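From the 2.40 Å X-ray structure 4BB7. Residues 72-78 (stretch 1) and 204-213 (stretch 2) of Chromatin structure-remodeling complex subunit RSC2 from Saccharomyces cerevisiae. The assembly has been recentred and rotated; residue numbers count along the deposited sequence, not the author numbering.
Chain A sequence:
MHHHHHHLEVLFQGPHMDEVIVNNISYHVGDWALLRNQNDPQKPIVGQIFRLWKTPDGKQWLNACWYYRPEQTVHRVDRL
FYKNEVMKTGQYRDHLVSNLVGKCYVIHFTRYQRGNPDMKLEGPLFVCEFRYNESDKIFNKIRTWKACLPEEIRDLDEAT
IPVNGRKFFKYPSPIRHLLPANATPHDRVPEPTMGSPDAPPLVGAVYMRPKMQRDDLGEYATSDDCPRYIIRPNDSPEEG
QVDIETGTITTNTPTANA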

# COMPACT_ATOMS: atom_id res chain seq x y z
N GLN A 72 13.62 8.40 -18.00
CA GLN A 72 13.41 7.51 -16.87
C GLN A 72 13.36 6.04 -17.27
O GLN A 72 13.16 5.17 -16.43
CB GLN A 72 12.13 7.89 -16.13
CG GLN A 72 12.22 9.22 -15.38
CD GLN A 72 10.88 9.71 -14.87
OE1 GLN A 72 9.84 9.45 -15.48
NE2 GLN A 72 10.90 10.41 -13.75
N THR A 73 13.56 5.76 -18.56
CA THR A 73 13.49 4.38 -19.05
C THR A 73 14.82 3.85 -19.57
O THR A 73 15.78 4.60 -19.79
CB THR A 73 12.44 4.22 -20.16
OG1 THR A 73 12.73 5.13 -21.23
CG2 THR A 73 11.04 4.49 -19.63
N VAL A 74 14.88 2.54 -19.76
CA VAL A 74 16.01 1.90 -20.41
C VAL A 74 15.62 1.62 -21.86
O VAL A 74 14.62 0.94 -22.12
CB VAL A 74 16.39 0.59 -19.71
CG1 VAL A 74 17.50 -0.11 -20.47
CG2 VAL A 74 16.81 0.87 -18.27
N HIS A 75 16.41 2.14 -22.80
CA HIS A 75 16.10 1.99 -24.22
C HIS A 75 17.33 2.14 -25.11
O HIS A 75 18.34 2.72 -24.72
CB HIS A 75 15.05 3.03 -24.63
CG HIS A 75 15.46 4.44 -24.33
ND1 HIS A 75 15.17 5.06 -23.14
CD2 HIS A 75 16.15 5.34 -25.07
CE1 HIS A 75 15.65 6.29 -23.15
NE2 HIS A 75 16.25 6.48 -24.32
N ARG A 76 17.22 1.59 -26.32
CA ARG A 76 18.26 1.73 -27.34
C ARG A 76 18.63 3.20 -27.52
O ARG A 76 17.76 4.07 -27.58
CB ARG A 76 17.79 1.13 -28.67
CG ARG A 76 17.58 -0.37 -28.62
CD ARG A 76 16.79 -0.88 -29.82
NE ARG A 76 17.33 -0.40 -31.09
CZ ARG A 76 17.13 -1.00 -32.26
NH1 ARG A 76 16.42 -2.11 -32.34
NH2 ARG A 76 17.65 -0.48 -33.37
N VAL A 77 19.92 3.46 -27.61
CA VAL A 77 20.42 4.83 -27.69
C VAL A 77 19.85 5.57 -28.89
O VAL A 77 19.82 6.80 -28.92
CB VAL A 77 21.96 4.84 -27.77
CG1 VAL A 77 22.41 4.26 -29.11
CG2 VAL A 77 22.49 6.24 -27.59
N ASP A 78 19.38 4.83 -29.89
CA ASP A 78 18.87 5.45 -31.10
C ASP A 78 17.34 5.54 -31.11
O ASP A 78 16.74 5.78 -32.16
CB ASP A 78 19.37 4.72 -32.35
CG ASP A 78 18.88 3.29 -32.43
OD1 ASP A 78 18.82 2.62 -31.38
OD2 ASP A 78 18.54 2.84 -33.55
N GLY A 204 17.36 6.62 -16.45
CA GLY A 204 17.45 5.34 -17.14
C GLY A 204 18.79 5.17 -17.83
O GLY A 204 19.71 5.95 -17.60
N ALA A 205 18.90 4.15 -18.67
CA ALA A 205 20.15 3.88 -19.37
C ALA A 205 19.91 3.67 -20.86
O ALA A 205 18.78 3.43 -21.29
CB ALA A 205 20.84 2.66 -18.77
N VAL A 206 20.99 3.76 -21.63
CA VAL A 206 20.92 3.52 -23.06
C VAL A 206 21.97 2.51 -23.49
O VAL A 206 23.05 2.43 -22.91
CB VAL A 206 21.10 4.82 -23.87
CG1 VAL A 206 19.94 5.78 -23.61
CG2 VAL A 206 22.42 5.48 -23.52
N TYR A 207 21.64 1.72 -24.52
CA TYR A 207 22.56 0.72 -25.04
C TYR A 207 22.50 0.64 -26.56
O TYR A 207 21.64 1.26 -27.19
CB TYR A 207 22.27 -0.64 -24.41
CG TYR A 207 20.89 -1.18 -24.70
CD1 TYR A 207 19.77 -0.65 -24.08
CD2 TYR A 207 20.71 -2.22 -25.60
CE1 TYR A 207 18.51 -1.14 -24.34
CE2 TYR A 207 19.45 -2.73 -25.86
CZ TYR A 207 18.35 -2.18 -25.23
OH TYR A 207 17.10 -2.67 -25.49
N MET A 208 23.41 -0.12 -27.15
CA MET A 208 23.51 -0.21 -28.61
C MET A 208 22.86 -1.48 -29.16
O MET A 208 22.81 -2.51 -28.48
CB MET A 208 24.98 -0.12 -29.05
CG MET A 208 25.20 0.60 -30.38
SD MET A 208 26.94 0.87 -30.78
CE MET A 208 27.41 2.05 -29.52
N ARG A 209 22.37 -1.41 -30.39
CA ARG A 209 21.77 -2.56 -31.04
C ARG A 209 21.88 -2.44 -32.56
O ARG A 209 21.87 -1.33 -33.10
CB ARG A 209 20.29 -2.70 -30.64
CG ARG A 209 20.06 -3.37 -29.29
CD ARG A 209 20.54 -4.82 -29.30
NE ARG A 209 20.42 -5.45 -27.99
CZ ARG A 209 21.35 -5.41 -27.04
NH1 ARG A 209 22.48 -4.75 -27.25
NH2 ARG A 209 21.15 -6.01 -25.88
N PRO A 210 22.00 -3.57 -33.26
CA PRO A 210 22.00 -3.49 -34.72
C PRO A 210 20.70 -2.88 -35.24
O PRO A 210 19.63 -3.18 -34.72
CB PRO A 210 22.14 -4.96 -35.16
CG PRO A 210 21.83 -5.78 -33.94
CD PRO A 210 22.22 -4.94 -32.76
N LYS A 211 20.81 -2.03 -36.25
CA LYS A 211 19.64 -1.34 -36.79
C LYS A 211 18.83 -2.25 -37.71
O LYS A 211 19.34 -3.23 -38.24
CB LYS A 211 20.07 -0.07 -37.53
CG LYS A 211 21.03 -0.32 -38.69
CD LYS A 211 20.28 -0.55 -39.99
CE LYS A 211 21.25 -0.87 -41.12
NZ LYS A 211 20.57 -1.00 -42.44
N MET A 212 17.56 -1.90 -37.91
CA MET A 212 16.65 -2.72 -38.70
C MET A 212 16.21 -1.98 -39.95
O MET A 212 16.36 -0.76 -40.05
CB MET A 212 15.44 -3.10 -37.86
CG MET A 212 14.86 -1.95 -37.07
SD MET A 212 13.74 -2.50 -35.77
CE MET A 212 14.77 -3.71 -34.95
N GLN A 213 15.65 -2.72 -40.91
CA GLN A 213 15.23 -2.11 -42.17
C GLN A 213 13.76 -1.68 -42.14
O GLN A 213 13.42 -0.61 -42.62
CB GLN A 213 15.49 -3.06 -43.35
CG GLN A 213 15.34 -2.39 -44.71
CD GLN A 213 15.64 -3.32 -45.88
OE1 GLN A 213 15.63 -4.54 -45.73
NE2 GLN A 213 15.90 -2.74 -47.05
O HOH W 1 14.96 -1.50 -24.29
O HOH W 2 17.11 0.28 -36.49

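Residues 72-78 and 204-213, far apart in sequence, run side by side and bury 653 Å² between them. Backbone bonds join them: His-75 N donates to Ala-205 O (3.1 Å), Val-77 N to Tyr-207 O (2.8 Å), and Tyr-207 N, weakly, to His-75 O (3.5 Å). Gly-204 CA lies 3.2 Å from Thr-73 O; a CB here would clash with that oxygen, so glycine fits. His-75 (chi1 p) turns its ring so that ND1 donates to Thr-73 OG1 (3.1 Å), leaving Val-206 CG1 4.2 Å from the ring centroid, an off-centre CH-pi contact. Val-206 (m) also packs against Val-77 (p), CB to CB 4.0 Å, an apolar contact. The CA-to-CB bond of Tyr-207 points away, but chi1 p (62°) folds the ring back, one face over Arg-76 CA, with CE1 4.1 Å from Val-74 CG1. Its OH donates to water 1 (2.7 Å), which donates to Val-74 O (3.3 Å). Arg-76, the most covered residue, extends through m and t, then bends at chi3 (p). Its guanidinium lies with one face over Arg-209 CB (NE to CB 3.8 Å) and Met-212 CE at its edge (3.5 Å from NH1), while a salt bridge from NE to Asp-78 OD1 (3.4 Å) balances its charge.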